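Local structure of thin, isoform D (Drosophila melanogaster, 6XG7) at residues S44-R49 against E300-Q305; L51-D56 against N293-D298; Y112-Q117 against G130-A135; G137-P142 against R162-Q167; N206-Q211 against G224-D229. The protein probably acts as a zinc-binding ubiquitin-protein ligase of the TRIM-NHL type in fly muscle, this chain being its NHL-repeat beta-propeller domain, a fold suited to protein binding. All blocks are in the same frame, centred on the assembly; numbering follows the deposited sequence. Where two conformers were deposited one is given.

Contact 1: S44-R49 against E300-Q305; sequences SFTWPR and ENHRVQ
An imidazole nitrogen takes a backbone N-H here: Trp47 N donates to ND1 of His302 over 3.0 Å, nearly straight at 168° and close to the ring plane. The contact belongs to the NHL beta-propeller, where the first and last annotated repeats meet and the ring of blades closes. The same imidazole turns its edge to the Trp47 indole. His302 CE1 stands over one indole face, offset toward the rim and 3.3 Å from Trp47 NE1, with the His302 plane at 58° to the five-membered ring, an edge-to-face pair. The two side chains run side by side; in His302, CG lies anti to the carbonyl carbon (chi1 -55°), which sets it beside the backbone N. Backbone bond and ring pair together would hold the imidazole against rotation. His302 and Arg303 form a G1 beta bulge opposite Asp298, whose carboxylate also takes the salt bridge from Arg303 NE; Arg303 NH2 bonds Gly276 O. Deeper, Pro48 CD lies against His302 CA at 3.8 Å. Phe45 brings the edge of its ring to the backbone of the bulge, CD2 standing 3.5 Å from His302 O, while its CE2 meets Val304 CG2 at 3.8 Å.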
# COMPACT_ATOMS: atom_id res chain seq x y z
N SER A 44 -0.66 13.30 -14.57
CA SER A 44 -0.33 12.09 -15.31
C SER A 44 0.60 11.24 -14.46
O SER A 44 1.31 11.77 -13.61
CB SER A 44 0.36 12.46 -16.63
OG SER A 44 -0.51 13.17 -17.49
N PHE A 45 0.58 9.92 -14.68
CA PHE A 45 1.40 8.98 -13.94
C PHE A 45 2.22 8.16 -14.91
O PHE A 45 1.85 7.98 -16.08
CB PHE A 45 0.56 7.97 -13.13
CG PHE A 45 -0.43 8.59 -12.19
CD1 PHE A 45 -0.07 9.57 -11.30
CD2 PHE A 45 -1.74 8.15 -12.19
CE1 PHE A 45 -1.00 10.12 -10.45
CE2 PHE A 45 -2.67 8.70 -11.34
CZ PHE A 45 -2.30 9.68 -10.47
N THR A 46 3.34 7.64 -14.43
CA THR A 46 4.09 6.63 -15.17
C THR A 46 4.39 5.51 -14.19
O THR A 46 5.22 5.68 -13.28
CB THR A 46 5.34 7.19 -15.84
OG1 THR A 46 4.99 8.32 -16.66
CG2 THR A 46 5.95 6.12 -16.73
N TRP A 47 3.66 4.41 -14.33
CA TRP A 47 3.79 3.23 -13.48
C TRP A 47 3.61 3.56 -12.00
O TRP A 47 4.50 3.31 -11.18
CB TRP A 47 5.08 2.45 -13.77
CG TRP A 47 5.03 1.93 -15.22
CD1 TRP A 47 4.16 0.99 -15.72
CD2 TRP A 47 5.84 2.35 -16.33
NE1 TRP A 47 4.40 0.79 -17.07
CE2 TRP A 47 5.42 1.61 -17.46
CE3 TRP A 47 6.89 3.26 -16.47
CZ2 TRP A 47 6.00 1.78 -18.71
CZ3 TRP A 47 7.47 3.42 -17.71
CH2 TRP A 47 7.01 2.70 -18.82
N PRO A 48 2.46 4.10 -11.63
CA PRO A 48 2.19 4.37 -10.21
C PRO A 48 2.11 3.08 -9.40
O PRO A 48 1.72 2.02 -9.91
CB PRO A 48 0.84 5.08 -10.25
CG PRO A 48 0.16 4.51 -11.46
CD PRO A 48 1.26 4.25 -12.46
N ARG A 49 2.45 3.18 -8.12
CA ARG A 49 2.52 2.01 -7.26
C ARG A 49 1.69 2.21 -6.00
O ARG A 49 0.50 1.89 -5.99
CB ARG A 49 3.98 1.62 -7.00
CG ARG A 49 4.67 1.18 -8.29
CD ARG A 49 5.94 0.42 -8.03
NE ARG A 49 6.74 0.22 -9.23
CZ ARG A 49 6.81 -0.90 -9.95
NH1 ARG A 49 6.10 -1.98 -9.62
NH2 ARG A 49 7.60 -0.93 -11.02
N GLU A 300 -0.28 -0.76 -14.86
CA GLU A 300 -0.09 -1.00 -16.29
C GLU A 300 -0.92 -0.05 -17.16
O GLU A 300 -0.54 0.23 -18.30
CB GLU A 300 -0.42 -2.47 -16.54
CG GLU A 300 0.27 -3.15 -17.67
CD GLU A 300 1.79 -3.15 -17.58
OE1 GLU A 300 2.40 -2.86 -18.61
OE2 GLU A 300 2.38 -3.45 -16.50
N ASN A 301 -2.04 0.45 -16.64
CA ASN A 301 -2.84 1.46 -17.32
C ASN A 301 -2.55 2.87 -16.82
O ASN A 301 -3.24 3.82 -17.21
CB ASN A 301 -4.32 1.13 -17.16
CG ASN A 301 -4.73 -0.09 -17.94
OD1 ASN A 301 -4.39 -0.22 -19.12
ND2 ASN A 301 -5.44 -1.00 -17.29
N HIS A 302 -1.55 3.03 -15.96
CA HIS A 302 -1.07 4.34 -15.52
C HIS A 302 -2.19 5.17 -14.91
O HIS A 302 -2.30 6.37 -15.16
CB HIS A 302 -0.42 5.10 -16.66
CG HIS A 302 0.69 4.35 -17.32
ND1 HIS A 302 1.95 4.26 -16.78
CD2 HIS A 302 0.71 3.65 -18.47
CE1 HIS A 302 2.71 3.54 -17.59
NE2 HIS A 302 1.98 3.16 -18.62
N ARG A 303 -3.05 4.53 -14.11
CA ARG A 303 -4.22 5.24 -13.61
C ARG A 303 -4.57 4.78 -12.21
O ARG A 303 -4.14 3.72 -11.74
CB ARG A 303 -5.43 5.07 -14.53
CG ARG A 303 -5.95 3.63 -14.59
CD ARG A 303 -7.17 3.50 -15.52
NE ARG A 303 -7.52 2.10 -15.71
CZ ARG A 303 -8.52 1.68 -16.48
NH1 ARG A 303 -9.30 2.55 -17.10
NH2 ARG A 303 -8.75 0.39 -16.65
N VAL A 304 -5.36 5.61 -11.55
CA VAL A 304 -6.01 5.30 -10.29
C VAL A 304 -7.51 5.32 -10.56
O VAL A 304 -8.01 6.25 -11.20
CB VAL A 304 -5.65 6.33 -9.20
CG1 VAL A 304 -6.53 6.12 -7.97
CG2 VAL A 304 -4.16 6.22 -8.86
N GLN A 305 -8.20 4.28 -10.11
CA GLN A 305 -9.65 4.18 -10.24
C GLN A 305 -10.27 4.19 -8.85
O GLN A 305 -9.71 3.62 -7.91
CB GLN A 305 -10.03 2.90 -10.97
CG GLN A 305 -9.54 2.87 -12.40
CD GLN A 305 -9.21 1.49 -12.88
OE1 GLN A 305 -8.13 0.97 -12.60
NE2 GLN A 305 -10.13 0.86 -13.60

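Contact 2: L51-D56 against N293-D298; sequences LAVGPD and NILVCD
Leu51 lays its CD2 methyl over the backbone of strand 294-298, 3.4 Å from Leu295 O and 3.5 Å from Val296 N, so one methyl spans the peptide link between these two residues. The same methyl touches Leu295 CB at 3.5 Å, and the two leucine side chains meet at a slant. Leu51 CG is anti to the backbone N (chi1 -166°), which carries the branch out toward the opposing strand. Farther along strand 51-54, Val53 points the same way; its CG2 packs on both methyls of Leu295, CD2 at 3.6 Å and CD1 at 3.9 Å, the two side chains crossing at about a right angle. Leu51 thus takes the CB and Val53 the methyls of Leu295. The strands belong to different sheets of the propeller, run roughly antiparallel at 148° with axes 7.8 Å apart, and share no hydrogen bond. Ile59 of strand 58-63 touches both leucines and continues the apolar layer. An alanine in place of Leu51 would probably open a gap over the Leu295-Val296 peptide and leave Leu295 CB without its methyl neighbour. With methyls packed on methyls and on a peptide, the first and last annotated repeats are held here by shape and hydrophobic burial, not by directional bonds.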
# COMPACT_ATOMS: atom_id res chain seq x y z
N LEU A 51 -0.47 3.85 -2.94
CA LEU A 51 -1.58 4.78 -2.82
C LEU A 51 -1.92 4.95 -1.35
O LEU A 51 -1.83 4.01 -0.56
CB LEU A 51 -2.77 4.12 -3.52
CG LEU A 51 -4.03 4.85 -3.90
CD1 LEU A 51 -3.69 6.09 -4.69
CD2 LEU A 51 -4.88 3.87 -4.72
N ALA A 52 -2.35 6.15 -0.98
CA ALA A 52 -2.77 6.39 0.39
C ALA A 52 -3.88 7.41 0.38
O ALA A 52 -4.02 8.18 -0.57
CB ALA A 52 -1.61 6.90 1.25
N VAL A 53 -4.65 7.45 1.47
CA VAL A 53 -5.61 8.52 1.71
C VAL A 53 -5.06 9.44 2.80
O VAL A 53 -4.59 8.97 3.84
CB VAL A 53 -7.01 7.98 2.06
CG1 VAL A 53 -7.95 9.11 2.46
CG2 VAL A 53 -7.57 7.27 0.86
N GLY A 54 -5.08 10.73 2.53
CA GLY A 54 -4.61 11.72 3.47
C GLY A 54 -5.76 12.50 4.06
O GLY A 54 -6.93 12.15 3.86
N PRO A 55 -5.46 13.57 4.79
CA PRO A 55 -6.51 14.39 5.40
C PRO A 55 -7.54 14.82 4.37
O PRO A 55 -7.22 15.08 3.20
CB PRO A 55 -5.76 15.62 5.93
CG PRO A 55 -4.36 15.20 6.06
CD PRO A 55 -4.11 14.10 5.07
N ASP A 56 -8.79 14.91 4.80
CA ASP A 56 -9.86 15.42 3.94
C ASP A 56 -10.08 14.51 2.73
O ASP A 56 -10.50 14.97 1.66
CB ASP A 56 -9.54 16.86 3.54
CG ASP A 56 -10.76 17.63 3.15
OD1 ASP A 56 -11.88 17.20 3.48
OD2 ASP A 56 -10.57 18.68 2.50
N ASN A 293 -15.20 4.81 -0.23
CA ASN A 293 -14.70 4.76 -1.60
C ASN A 293 -13.37 4.02 -1.60
O ASN A 293 -12.47 4.35 -0.81
CB ASN A 293 -14.53 6.16 -2.16
CG ASN A 293 -15.85 6.84 -2.50
OD1 ASN A 293 -16.93 6.25 -2.37
ND2 ASN A 293 -15.77 8.08 -2.91
N ILE A 294 -13.23 3.03 -2.48
CA ILE A 294 -12.03 2.22 -2.62
C ILE A 294 -11.21 2.80 -3.76
O ILE A 294 -11.73 2.99 -4.87
CB ILE A 294 -12.40 0.76 -2.91
CG1 ILE A 294 -13.25 0.17 -1.79
CG2 ILE A 294 -11.13 -0.08 -3.10
CD1 ILE A 294 -13.89 -1.15 -2.19
N LEU A 295 -9.93 3.06 -3.50
CA LEU A 295 -9.00 3.61 -4.48
C LEU A 295 -8.03 2.50 -4.87
O LEU A 295 -7.50 1.81 -4.00
CB LEU A 295 -8.16 4.75 -3.89
CG LEU A 295 -8.73 5.95 -3.17
CD1 LEU A 295 -9.56 5.55 -2.02
CD2 LEU A 295 -7.55 6.78 -2.70
N VAL A 296 -7.75 2.39 -6.16
CA VAL A 296 -6.96 1.29 -6.72
C VAL A 296 -5.95 1.85 -7.71
O VAL A 296 -6.32 2.60 -8.61
CB VAL A 296 -7.94 0.30 -7.41
CG1 VAL A 296 -7.23 -0.87 -8.01
CG2 VAL A 296 -9.05 -0.18 -6.44
N CYS A 297 -4.71 1.52 -7.52
CA CYS A 297 -3.68 1.88 -8.53
C CYS A 297 -3.46 0.73 -9.58
O CYS A 297 -3.25 -0.53 -9.33
CB CYS A 297 -2.39 2.02 -7.79
SG CYS A 297 -1.15 2.41 -9.01
N ASP A 298 -3.77 1.06 -10.84
CA ASP A 298 -3.72 0.14 -11.98
C ASP A 298 -2.45 0.52 -12.75
O ASP A 298 -2.48 1.33 -13.66
CB ASP A 298 -5.04 0.34 -12.81
CG ASP A 298 -5.22 -0.66 -13.94
OD1 ASP A 298 -4.49 -1.66 -14.01
OD2 ASP A 298 -6.11 -0.40 -14.78

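Contact 3: Y112-Q117 against G130-A135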
# COMPACT_ATOMS: atom_id res chain seq x y z
N TYR A 112 14.66 2.26 -4.50
CA TYR A 112 16.02 2.04 -5.01
C TYR A 112 17.08 2.82 -4.23
O TYR A 112 18.28 2.62 -4.47
CB TYR A 112 16.11 2.36 -6.50
CG TYR A 112 15.55 1.31 -7.45
CD1 TYR A 112 15.60 -0.06 -7.18
CD2 TYR A 112 15.01 1.72 -8.66
CE1 TYR A 112 15.09 -0.99 -8.11
CE2 TYR A 112 14.51 0.81 -9.57
CZ TYR A 112 14.55 -0.53 -9.29
OH TYR A 112 14.05 -1.38 -10.24
N ASN A 113 16.69 3.67 -3.29
CA ASN A 113 17.62 4.21 -2.32
C ASN A 113 17.61 3.45 -1.01
O ASN A 113 18.35 3.81 -0.09
CB ASN A 113 17.32 5.69 -2.08
CG ASN A 113 17.66 6.55 -3.28
OD1 ASN A 113 18.69 6.35 -3.94
ND2 ASN A 113 16.80 7.51 -3.56
N HIS A 114 16.78 2.41 -0.89
CA HIS A 114 16.78 1.53 0.27
C HIS A 114 16.67 2.33 1.57
O HIS A 114 17.41 2.11 2.54
CB HIS A 114 17.98 0.59 0.26
CG HIS A 114 18.07 -0.18 -1.01
ND1 HIS A 114 17.40 -1.37 -1.21
CD2 HIS A 114 18.71 0.09 -2.17
CE1 HIS A 114 17.64 -1.80 -2.43
NE2 HIS A 114 18.44 -0.93 -3.04
N ARG A 115 15.69 3.22 1.61
CA ARG A 115 15.48 4.08 2.76
C ARG A 115 14.01 4.48 2.82
O ARG A 115 13.27 4.36 1.85
CB ARG A 115 16.38 5.32 2.70
CG ARG A 115 16.01 6.25 1.57
CD ARG A 115 16.97 7.43 1.42
NE ARG A 115 16.64 8.25 0.25
CZ ARG A 115 17.30 9.36 -0.10
NH1 ARG A 115 18.29 9.82 0.66
NH2 ARG A 115 16.94 10.00 -1.20
N ILE A 116 13.63 5.01 3.98
CA ILE A 116 12.35 5.66 4.21
C ILE A 116 12.59 7.15 4.35
O ILE A 116 13.57 7.57 4.98
CB ILE A 116 11.70 5.13 5.51
CG1 ILE A 116 11.56 3.60 5.51
CG2 ILE A 116 10.35 5.81 5.74
CD1 ILE A 116 10.83 3.03 4.33
N GLN A 117 11.68 7.95 3.80
CA GLN A 117 11.71 9.40 4.01
C GLN A 117 10.40 9.86 4.64
O GLN A 117 9.32 9.34 4.33
CB GLN A 117 11.97 10.17 2.71
CG GLN A 117 13.32 9.89 2.11
CD GLN A 117 13.67 10.86 1.00
OE1 GLN A 117 13.72 12.07 1.21
NE2 GLN A 117 13.88 10.33 -0.19
N GLY A 130 17.59 4.62 7.06
CA GLY A 130 17.84 3.37 6.38
C GLY A 130 18.85 3.51 5.26
O GLY A 130 19.11 4.59 4.73
N SER A 131 19.47 2.37 4.95
CA SER A 131 20.33 2.22 3.79
C SER A 131 20.30 0.75 3.41
O SER A 131 19.68 -0.07 4.10
CB SER A 131 21.75 2.72 4.07
OG SER A 131 22.35 1.99 5.13
N GLN A 132 20.97 0.41 2.32
CA GLN A 132 20.88 -0.94 1.78
C GLN A 132 21.63 -1.94 2.65
O GLN A 132 22.79 -1.70 3.02
CB GLN A 132 21.41 -0.96 0.35
CG GLN A 132 21.18 -2.28 -0.35
CD GLN A 132 22.37 -3.19 -0.25
OE1 GLN A 132 23.51 -2.74 -0.40
NE2 GLN A 132 22.13 -4.46 0.01
N GLY A 133 20.98 -3.04 2.99
CA GLY A 133 21.63 -4.10 3.74
C GLY A 133 20.63 -4.94 4.51
O GLY A 133 19.42 -4.88 4.27
N THR A 134 21.17 -5.77 5.40
CA THR A 134 20.40 -6.73 6.18
C THR A 134 20.42 -6.47 7.67
O THR A 134 19.66 -7.11 8.40
CB THR A 134 20.89 -8.17 5.93
OG1 THR A 134 22.29 -8.24 6.22
CG2 THR A 134 20.63 -8.61 4.47
N ALA A 135 21.28 -5.57 8.16
CA ALA A 135 21.26 -5.21 9.58
C ALA A 135 19.90 -4.61 9.95
O ALA A 135 19.11 -4.19 9.09
CB ALA A 135 22.38 -4.21 9.88
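His114 and Gln132 lie side by side and point the same way, the glutamine's aliphatic part laid against the imidazole. Gln132 CG sits over the centre of one His114 ring face, 3.8 Å from the centroid and 9° off the normal, a CH-pi contact. Gln132 CB adds a touch on His114 CG at 3.7 Å. The glutamine chain leaves CA with CG anti to the backbone N, then bends at chi2 (-94°), which carries CD off the ring; the amide plane stands 74° from the imidazole, and NE2 bonds Asn140 OD1. The His114 ring is engaged elsewhere too: ND1 pairs with Tyr141 N, and the ring meets the tyrosine edge-to-face. An alanine in place of His114 would probably leave Gln132 CG without a ring face to lie on and Tyr141 N without its imidazole partner. At the root of these side chains the backbones close up, His114 O standing 3.2 Å from Ser131 CA. Arg115 CB rests on Gly130 O at 3.5 Å, while its NE forms a salt bridge with Asp110 OD2. At Gly130 the backbone angles themselves call for glycine, since a CB would jam against the preceding carbonyl. The arrangement is that of an NHL propeller where the outermost strand of one sheet, 125-129, passes into the loop leading to the next.

Contact 4: G137-P142 against R162-Q167; sequences GKFNYP and RVQVFQ
Gln164 reaches from strand 162-166 into the loop 137-142 and ends in two backbone bonds. From CB, which points at the loop, CG lies anti to the carbonyl carbon (chi1 -65°) and the chain then runs extended, bringing Gln164 CD to 3.8 Å from Gly137 N. At the tip Gln164 OE1 accepts from Gly137 N at 2.8 Å, the donor in the amide plane and on a lone pair. Gln164 NE2 gives a hydrogen to Lys138 O at 2.8 Å, from above that carbonyl's plane and less straight (139° against 160°), and also bonds Asp157 OD2; it further lies 3.5 Å from Phe139 CD1. Lys138 O is gripped twice, because Arg162 NH2 approaches from the opposite face at 3.0 Å, the oxygen lying at the edge of the guanidinium, whose NE is in a salt bridge with Asp157. Beyond the amide, Phe139 and Phe166 meet tip to tip, CZ to CZ at 3.5 Å. Gly137 CA comes to the Phe166 ring edge, 3.9 Å from CE2. Within one NHL repeat of the propeller, the loop entering the blade is thereby fixed to its third strand. The buried amide is satisfied at both ends, and two donors on one carbonyl, beside aromatic packing, would probably leave the loop little freedom to shift.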
# COMPACT_ATOMS: atom_id res chain seq x y z
N GLY A 137 17.33 -2.02 10.71
CA GLY A 137 17.28 -0.66 10.20
C GLY A 137 17.83 -0.47 8.81
O GLY A 137 17.83 0.66 8.31
N LYS A 138 18.31 -1.53 8.17
CA LYS A 138 18.71 -1.50 6.77
C LYS A 138 17.72 -2.33 5.96
O LYS A 138 17.07 -3.24 6.50
CB LYS A 138 20.13 -2.03 6.63
CG LYS A 138 21.17 -1.10 7.26
CD LYS A 138 22.57 -1.46 6.85
CE LYS A 138 23.56 -0.54 7.53
NZ LYS A 138 24.94 -0.87 7.12
N PHE A 139 17.62 -2.01 4.68
CA PHE A 139 16.60 -2.58 3.81
C PHE A 139 17.21 -3.17 2.54
O PHE A 139 18.25 -2.74 2.04
CB PHE A 139 15.59 -1.53 3.35
CG PHE A 139 14.93 -0.77 4.47
CD1 PHE A 139 13.93 -1.36 5.20
CD2 PHE A 139 15.30 0.52 4.77
CE1 PHE A 139 13.29 -0.67 6.23
CE2 PHE A 139 14.67 1.21 5.79
CZ PHE A 139 13.66 0.60 6.53
N ASN A 140 16.48 -4.12 1.97
CA ASN A 140 16.69 -4.52 0.58
C ASN A 140 15.34 -4.37 -0.10
O ASN A 140 14.53 -5.30 -0.10
CB ASN A 140 17.25 -5.94 0.46
CG ASN A 140 18.75 -5.99 0.61
OD1 ASN A 140 19.48 -5.31 -0.10
ND2 ASN A 140 19.22 -6.83 1.52
N TYR A 141 15.13 -3.20 -0.69
CA TYR A 141 13.95 -2.82 -1.46
C TYR A 141 12.75 -2.65 -0.54
O TYR A 141 11.81 -3.46 -0.56
CB TYR A 141 13.64 -3.81 -2.59
CG TYR A 141 14.84 -4.05 -3.46
CD1 TYR A 141 15.23 -3.16 -4.47
CD2 TYR A 141 15.62 -5.18 -3.27
CE1 TYR A 141 16.35 -3.39 -5.25
CE2 TYR A 141 16.75 -5.41 -4.03
CZ TYR A 141 17.11 -4.53 -5.02
OH TYR A 141 18.23 -4.80 -5.75
N PRO A 142 12.73 -1.60 0.27
CA PRO A 142 11.51 -1.31 1.03
C PRO A 142 10.39 -0.99 0.06
O PRO A 142 10.58 -0.26 -0.92
CB PRO A 142 11.91 -0.09 1.87
CG PRO A 142 12.92 0.62 1.03
CD PRO A 142 13.69 -0.48 0.32
N ARG A 162 10.77 -9.63 5.39
CA ARG A 162 10.45 -9.24 6.75
C ARG A 162 9.71 -7.91 6.77
O ARG A 162 9.73 -7.13 5.82
CB ARG A 162 11.71 -9.15 7.61
CG ARG A 162 12.64 -8.00 7.20
CD ARG A 162 13.97 -8.12 7.90
NE ARG A 162 14.86 -7.02 7.57
CZ ARG A 162 16.10 -6.93 8.06
NH1 ARG A 162 16.52 -7.86 8.91
NH2 ARG A 162 16.88 -5.92 7.76
N VAL A 163 9.09 -7.66 7.92
CA VAL A 163 8.55 -6.37 8.29
C VAL A 163 9.47 -5.79 9.35
O VAL A 163 9.85 -6.49 10.29
CB VAL A 163 7.12 -6.53 8.84
CG1 VAL A 163 6.60 -5.22 9.38
CG2 VAL A 163 6.20 -7.06 7.77
N GLN A 164 9.80 -4.51 9.22
CA GLN A 164 10.52 -3.79 10.25
C GLN A 164 9.65 -2.66 10.77
O GLN A 164 8.87 -2.05 10.03
CB GLN A 164 11.84 -3.23 9.74
CG GLN A 164 12.86 -4.25 9.32
CD GLN A 164 14.22 -3.63 9.14
OE1 GLN A 164 14.85 -3.22 10.11
NE2 GLN A 164 14.66 -3.50 7.90
N VAL A 165 9.79 -2.39 12.07
CA VAL A 165 8.97 -1.44 12.80
C VAL A 165 9.88 -0.38 13.40
O VAL A 165 10.93 -0.70 13.99
CB VAL A 165 8.13 -2.11 13.91
CG1 VAL A 165 7.18 -1.11 14.53
CG2 VAL A 165 7.37 -3.32 13.34
N PHE A 166 9.47 0.89 13.27
CA PHE A 166 10.26 2.05 13.67
C PHE A 166 9.37 3.02 14.42
O PHE A 166 8.16 3.10 14.19
CB PHE A 166 10.83 2.78 12.44
CG PHE A 166 11.65 1.91 11.56
CD1 PHE A 166 11.07 1.13 10.58
CD2 PHE A 166 13.03 1.81 11.75
CE1 PHE A 166 11.84 0.29 9.80
CE2 PHE A 166 13.78 0.98 10.97
CZ PHE A 166 13.18 0.21 10.01
N GLN A 167 10.00 3.80 15.30
CA GLN A 167 9.35 5.00 15.79
C GLN A 167 9.20 6.00 14.64
O GLN A 167 9.81 5.87 13.57
CB GLN A 167 10.17 5.65 16.90
CG GLN A 167 10.32 4.78 18.13
CD GLN A 167 11.07 5.49 19.22
OE1 GLN A 167 10.83 6.66 19.49
NE2 GLN A 167 11.99 4.79 19.87

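Contact 5: N206-Q211 against G224-D229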
# COMPACT_ATOMS: atom_id res chain seq x y z
N ASN A 206 4.40 -13.93 -3.00
CA ASN A 206 4.79 -15.16 -3.67
C ASN A 206 4.26 -16.40 -2.96
O ASN A 206 4.43 -17.51 -3.48
CB ASN A 206 6.31 -15.24 -3.87
CG ASN A 206 6.77 -14.49 -5.10
OD1 ASN A 206 6.03 -13.72 -5.70
ND2 ASN A 206 8.00 -14.75 -5.50
N ASN A 207 3.63 -16.24 -1.80
CA ASN A 207 2.86 -17.31 -1.18
C ASN A 207 1.36 -17.17 -1.41
O ASN A 207 0.58 -17.94 -0.84
CB ASN A 207 3.17 -17.35 0.31
CG ASN A 207 4.58 -17.82 0.60
OD1 ASN A 207 5.14 -18.67 -0.12
ND2 ASN A 207 5.17 -17.26 1.64
N HIS A 208 0.93 -16.21 -2.22
CA HIS A 208 -0.47 -16.09 -2.64
C HIS A 208 -1.41 -16.03 -1.45
O HIS A 208 -2.49 -16.62 -1.44
CB HIS A 208 -0.84 -17.23 -3.59
CG HIS A 208 0.12 -17.38 -4.71
ND1 HIS A 208 0.30 -16.41 -5.67
CD2 HIS A 208 0.97 -18.39 -5.03
CE1 HIS A 208 1.22 -16.81 -6.53
NE2 HIS A 208 1.64 -18.01 -6.16
N ARG A 209 -1.02 -15.26 -0.43
CA ARG A 209 -1.80 -15.20 0.79
C ARG A 209 -1.57 -13.86 1.48
O ARG A 209 -0.60 -13.15 1.20
CB ARG A 209 -1.45 -16.36 1.74
CG ARG A 209 -0.03 -16.27 2.30
CD ARG A 209 0.40 -17.50 3.05
NE ARG A 209 1.75 -17.31 3.56
CZ ARG A 209 2.42 -18.23 4.24
NH1 ARG A 209 1.85 -19.39 4.53
NH2 ARG A 209 3.64 -17.98 4.65
N ILE A 210 -2.49 -13.53 2.37
CA ILE A 210 -2.32 -12.45 3.33
C ILE A 210 -1.98 -13.09 4.67
O ILE A 210 -2.61 -14.07 5.09
CB ILE A 210 -3.57 -11.57 3.42
CG1 ILE A 210 -3.47 -10.37 2.45
CG2 ILE A 210 -3.71 -10.96 4.79
CD1 ILE A 210 -3.28 -10.69 1.02
N GLN A 211 -0.97 -12.55 5.34
CA GLN A 211 -0.61 -13.02 6.67
C GLN A 211 -0.86 -11.89 7.66
O GLN A 211 -0.50 -10.74 7.40
CB GLN A 211 0.83 -13.50 6.74
CG GLN A 211 1.02 -14.88 6.13
CD GLN A 211 2.13 -15.65 6.80
OE1 GLN A 211 3.30 -15.31 6.63
NE2 GLN A 211 1.78 -16.67 7.56
N GLY A 224 -6.54 -16.74 2.64
CA GLY A 224 -6.37 -17.11 1.27
C GLY A 224 -5.26 -18.12 1.03
O GLY A 224 -4.63 -18.69 1.94
N GLY A 225 -5.00 -18.29 -0.26
CA GLY A 225 -4.07 -19.26 -0.79
C GLY A 225 -4.22 -19.22 -2.30
O GLY A 225 -5.07 -18.51 -2.83
N GLU A 226 -3.38 -19.99 -2.98
CA GLU A 226 -3.23 -19.84 -4.42
C GLU A 226 -4.48 -20.31 -5.17
O GLU A 226 -4.95 -21.44 -4.98
CB GLU A 226 -2.03 -20.65 -4.89
CG GLU A 226 -1.76 -20.52 -6.36
CD GLU A 226 -0.54 -21.27 -6.80
OE1 GLU A 226 0.22 -21.76 -5.93
OE2 GLU A 226 -0.35 -21.38 -8.03
N GLY A 227 -5.01 -19.45 -6.04
CA GLY A 227 -6.12 -19.84 -6.89
C GLY A 227 -6.86 -18.62 -7.41
O GLY A 227 -6.46 -17.48 -7.20
N SER A 228 -7.96 -18.91 -8.12
CA SER A 228 -8.79 -17.87 -8.71
C SER A 228 -10.23 -17.90 -8.25
O SER A 228 -11.04 -17.10 -8.74
CB SER A 228 -8.74 -17.95 -10.24
OG SER A 228 -9.28 -19.17 -10.70
N ASP A 229 -10.59 -18.78 -7.32
CA ASP A 229 -11.93 -18.72 -6.75
C ASP A 229 -12.02 -17.57 -5.75
O ASP A 229 -11.01 -16.97 -5.36
CB ASP A 229 -12.27 -20.01 -6.01
CG ASP A 229 -12.30 -21.22 -6.92
OD1 ASP A 229 -12.80 -21.12 -8.06
OD2 ASP A 229 -11.82 -22.28 -6.47
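His208 and Glu226 run side by side, and the chain comes to His208 through a short 3-10 segment at 206-207, where Asn207 ND2 bonds Asp204 OD2. At His208 the side chain points across to the loop 224-229, its CB lying 3.6 Å from Glu226 CA. With CG anti to the backbone N (chi1 -178°), Glu226 lays CG beside the ring in an off-centre CH-pi contact, 4.1 Å from the His208 centroid and 30° off the normal, the carboxylate plane 42° from the imidazole. Glu226 OE1 stands 3.6 Å from His208 CD2 and 4.0 Å from His208 NE2, not a hydrogen bond. ND1 is used by Phe235 N, and the Phe235 ring meets His208 edge-to-face. His208 O comes within 3.1 Å of Gly225 CA. Next, Arg209 CB rests 3.9 Å from Gly224 O, while its guanidinium turns back to Asp204 in a salt bridge; His208 and Arg209 together form a G1 beta bulge facing that aspartate. Ile210 then enters the sheet of this propeller blade, its backbone paired with Val223 of strand 219-223, while Gln211 pairs with Val202 of strand 199-204 on the other flank.

In the fold
From the N terminus, the chain first passes 44-49 and 51-56, whose partners wait near the C terminus; contacts 1 and 2 therefore close the longest loops, with contact 2 lying within contact 1. Their C-terminal segments sit on adjacent strands, 294-298 and 303-306, where Gln305 O probably bonds Val296 N, so together they seal the first and last annotated repeats of the propeller. Contacts 3, 4 and 5 fall inside both loops and follow in series, none crossing another. Contact 3 leads straight into contact 4, their centres about 8 Å apart, and Ser131 O probably bonds Phe139 N. Contact 5 shares a sheet with contact 4 and ties strand 209-214 to the following inter-blade loop.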